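PDB 5M2S: Doc8: Type I dockerin repeat domain from family 9 glycoside hydrolase WP_009982745[Ruminococcus flavefaciens] from Ruminococcus flavefaciens FD-1, which probably anchors a family 9 glycoside hydrolase to the cellulosome, as a calcium-binding type I dockerin that docks onto cohesin modules of a scaffoldin. Local coordinates for residues B[66-69]-B[70-74]; B[81-84]-B[85-88]. One frame throughout, in Å; residues are numbered along the deposited sequence.

Contact 1. Residues B[66-69]-B[70-74]; sequences TAQG and ELNGD. With CA (calcium ion), chain F.
Gln68 and Asn72, one turn apart on the short helix 67-72, join their side-chain amides directly: Gln68 NE2 donates to Asn72 OD1 at 3.1 Å. The approach is uneven. Asn72 OD1 lies close to the plane of the Gln68 amide, but Gln68 NE2 stands above the Asn72 carbonyl plane, 47° out of it, and the two amides are turned 39° against each other. Gln68 reaches this place because its chain, with CG anti to the backbone N (chi1 -177°), bends at chi2 and brings NE2 back over the next turn. Asn72 also holds Gln68 through the backbone, by a nearly straight bond from Asn72 N to Gln68 O of 2.9 Å. Both amides have further partners: Gln68 NE2 donates to Asn24 O, and Asn72 ND2 to Thr26 OG1 and Asp30 O. Replacing Asn72 by an alanine would probably cost Gln68 NE2 this acceptor and leave Thr26 OG1 and Asp30 O without the amide that ties them to the helix, the backbone bonding to Gly29 remaining. At the start of the helix Thr66 is the N-cap, its OG1 accepting from Gly69 N at 3.1 Å, while Thr66 O receives Glu70 N at 2.9 Å. Glu70 CG packs over Thr66 O, and its carboxylate forms a salt bridge with Arg57. Farther along, Gly73 N bonds to Gly69 O at 2.8 Å, and the chain then brings Asp74 OD1 to 2.3 Å from a calcium ion, the first ligand of an EF-hand-like dockerin loop. Helix 67-72 thus lies against the N-terminal loop on its Asn72 side and leads through this calcium loop into helix 84-94.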
# COMPACT_ATOMS: atom_id res chain seq x y z
N THR B 66 -8.98 -9.76 -18.55
CA THR B 66 -9.02 -10.38 -19.85
C THR B 66 -8.32 -11.72 -19.84
O THR B 66 -7.59 -12.06 -18.90
CB THR B 66 -8.36 -9.49 -20.89
OG1 THR B 66 -6.95 -9.38 -20.62
CG2 THR B 66 -8.97 -8.11 -20.89
N ALA B 67 -8.54 -12.50 -20.88
CA ALA B 67 -7.80 -13.79 -21.01
C ALA B 67 -6.29 -13.62 -20.92
O ALA B 67 -5.60 -14.40 -20.24
CB ALA B 67 -8.17 -14.47 -22.31
N GLN B 68 -5.76 -12.61 -21.61
CA GLN B 68 -4.33 -12.36 -21.59
C GLN B 68 -3.92 -11.98 -20.17
O GLN B 68 -2.86 -12.43 -19.67
CB GLN B 68 -3.93 -11.24 -22.56
CG GLN B 68 -2.43 -11.00 -22.59
CD GLN B 68 -1.68 -12.21 -23.12
OE1 GLN B 68 -1.89 -12.63 -24.26
NE2 GLN B 68 -0.82 -12.80 -22.30
N GLY B 69 -4.77 -11.21 -19.50
CA GLY B 69 -4.52 -10.84 -18.12
C GLY B 69 -4.46 -12.05 -17.18
O GLY B 69 -3.64 -12.09 -16.24
N GLU B 70 -5.33 -13.04 -17.40
CA GLU B 70 -5.30 -14.26 -16.59
C GLU B 70 -4.05 -15.07 -16.83
O GLU B 70 -3.58 -15.77 -15.92
CB GLU B 70 -6.53 -15.12 -16.82
CG GLU B 70 -7.79 -14.45 -16.33
CD GLU B 70 -8.96 -15.39 -16.21
OE1 GLU B 70 -9.03 -16.35 -17.02
OE2 GLU B 70 -9.78 -15.18 -15.28
N LEU B 71 -3.53 -15.06 -18.05
CA LEU B 71 -2.24 -15.72 -18.33
C LEU B 71 -1.11 -14.98 -17.64
O LEU B 71 -0.30 -15.60 -16.95
CB LEU B 71 -1.94 -15.82 -19.82
CG LEU B 71 -2.90 -16.72 -20.59
CD1 LEU B 71 -2.63 -16.66 -22.09
CD2 LEU B 71 -2.79 -18.16 -20.13
N ASN B 72 -1.07 -13.66 -17.81
CA ASN B 72 -0.02 -12.86 -17.18
C ASN B 72 -0.02 -12.93 -15.66
O ASN B 72 1.02 -12.88 -15.00
CB ASN B 72 -0.17 -11.38 -17.55
CG ASN B 72 0.11 -11.10 -19.01
OD1 ASN B 72 0.65 -11.93 -19.75
ND2 ASN B 72 -0.25 -9.89 -19.43
N GLY B 73 -1.21 -13.01 -15.10
CA GLY B 73 -1.39 -12.98 -13.68
C GLY B 73 -1.12 -14.26 -12.94
O GLY B 73 -1.07 -14.26 -11.71
N ASP B 74 -0.92 -15.35 -13.67
CA ASP B 74 -0.76 -16.69 -13.06
C ASP B 74 0.71 -16.88 -12.70
O ASP B 74 1.45 -17.65 -13.33
CB ASP B 74 -1.27 -17.79 -14.00
CG ASP B 74 -1.26 -19.16 -13.35
OD1 ASP B 74 -1.01 -19.25 -12.12
OD2 ASP B 74 -1.52 -20.16 -14.08
CA CA F . -1.84 -19.24 -10.00
O HOH W 1 -2.14 -19.65 -7.63

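Contact 2. Residues B[81-84]-B[85-88]; sequences GITN and ADAL. With CA (calcium ion), chain F.
Asp86 grips the calcium ion with both carboxylate oxygens, OD1 and OD2 each 2.5 Å from the metal, and Gly81 adds its carbonyl O at 2.3 Å. The anti lone pair of Asp86 OD2, directed away from OD1, is taken by Thr83 N at 2.8 Å in a nearly straight bond of 166°. One oxygen is therefore shared by the ion and a backbone N-H, which fixes the turn of the carboxylate. Water 1, a further calcium ligand, is hydrogen-bonded to Thr83 OG1 at 2.8 Å, which places the threonine hydroxyl in the second shell of the metal. With chi1 at 75°, Thr83 OG1 sits between the backbone N and the carbonyl carbon, where it can face both this water and the first turn of the helix; its bond from Ala85 N is weak. Thr83, at the N-cap of helix 84-94, and Asp86, three residues on, form a capping box, Asp86 OD2 accepting the Thr83 N-H. This is the exit of an EF-hand-like calcium loop, as in dockerins generally, with the bidentate acid supplied by the helix that follows; Asp74, Asn76 and Asn80 complete the site. Asp86 N bonds to Thr83 O at 3.0 Å, and the bond from Leu88 N to Asn84 O carries on into the helix. Farther out, Ile82 CD1 passes 4.1 Å from Asp86 OD2, and the Ile82 side chain packs on Ile45. Ala87 rests against Met46 of helix 39-50, and Leu88 meets an apolar side chain of another protein chain.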
# COMPACT_ATOMS: atom_id res chain seq x y z
N GLY B 81 -3.88 -21.46 -12.83
CA GLY B 81 -4.81 -20.35 -13.07
C GLY B 81 -4.80 -19.35 -11.95
O GLY B 81 -3.83 -19.28 -11.18
N ILE B 82 -5.86 -18.54 -11.88
CA ILE B 82 -5.87 -17.40 -11.00
C ILE B 82 -6.51 -17.74 -9.67
O ILE B 82 -7.68 -18.19 -9.60
CB ILE B 82 -6.57 -16.20 -11.66
CG1 ILE B 82 -5.79 -15.75 -12.90
CG2 ILE B 82 -6.72 -15.06 -10.65
CD1 ILE B 82 -4.39 -15.20 -12.64
N THR B 83 -5.73 -17.56 -8.61
CA THR B 83 -6.24 -17.69 -7.25
C THR B 83 -5.75 -16.52 -6.41
O THR B 83 -4.94 -15.72 -6.87
CB THR B 83 -5.77 -19.00 -6.57
OG1 THR B 83 -4.40 -18.90 -6.17
CG2 THR B 83 -5.96 -20.19 -7.47
N ASN B 84 -6.21 -16.46 -5.16
CA ASN B 84 -5.79 -15.39 -4.24
C ASN B 84 -4.26 -15.31 -4.14
O ASN B 84 -3.68 -14.21 -4.04
CB ASN B 84 -6.37 -15.60 -2.83
CG ASN B 84 -7.84 -15.25 -2.72
OD1 ASN B 84 -8.40 -14.52 -3.55
ND2 ASN B 84 -8.49 -15.76 -1.66
N ALA B 85 -3.59 -16.46 -4.17
CA ALA B 85 -2.15 -16.51 -4.03
C ALA B 85 -1.41 -15.80 -5.14
O ALA B 85 -0.26 -15.38 -4.94
CB ALA B 85 -1.69 -17.96 -3.93
N ASP B 86 -2.02 -15.66 -6.31
CA ASP B 86 -1.41 -14.87 -7.40
C ASP B 86 -1.30 -13.37 -7.03
O ASP B 86 -0.27 -12.72 -7.28
CB ASP B 86 -2.18 -15.08 -8.70
CG ASP B 86 -2.05 -16.50 -9.22
OD1 ASP B 86 -0.91 -16.95 -9.49
OD2 ASP B 86 -3.07 -17.21 -9.30
N ALA B 87 -2.36 -12.85 -6.42
CA ALA B 87 -2.37 -11.47 -5.92
C ALA B 87 -1.33 -11.29 -4.84
O ALA B 87 -0.56 -10.33 -4.86
CB ALA B 87 -3.74 -11.09 -5.41
N LEU B 88 -1.27 -12.23 -3.89
CA LEU B 88 -0.26 -12.16 -2.83
C LEU B 88 1.13 -12.19 -3.37
O LEU B 88 2.01 -11.48 -2.85
CB LEU B 88 -0.43 -13.31 -1.83
CG LEU B 88 -1.76 -13.32 -1.08
CD1 LEU B 88 -1.92 -14.56 -0.22
CD2 LEU B 88 -1.86 -12.09 -0.22
CA CA F . -1.84 -19.24 -10.00
O HOH W 1 -2.14 -19.65 -7.63

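Overall arrangement
Contact 1 and contact 2, with centres about 11 Å apart, lie at the two ends of one calcium loop, which runs from helix 67-72 to helix 84-94. They share the ion and water 1. Segment 70-74 gives the first ligand and 81-88 the last ones, so the loop closes on itself: Asp74 OD2 lies 3.0 Å from Gly81 N, a probable hydrogen bond. The like-charged Asp74 OD1 and Asp86 OD1 stand 3.5 Å apart, a closeness that the calcium presumably compensates. Beside the metal the ends also pack, Ile82 CD1 coming within 3.4 Å of Gly73 C, and Gly73 O within 3.3 Å of Asp86 CB.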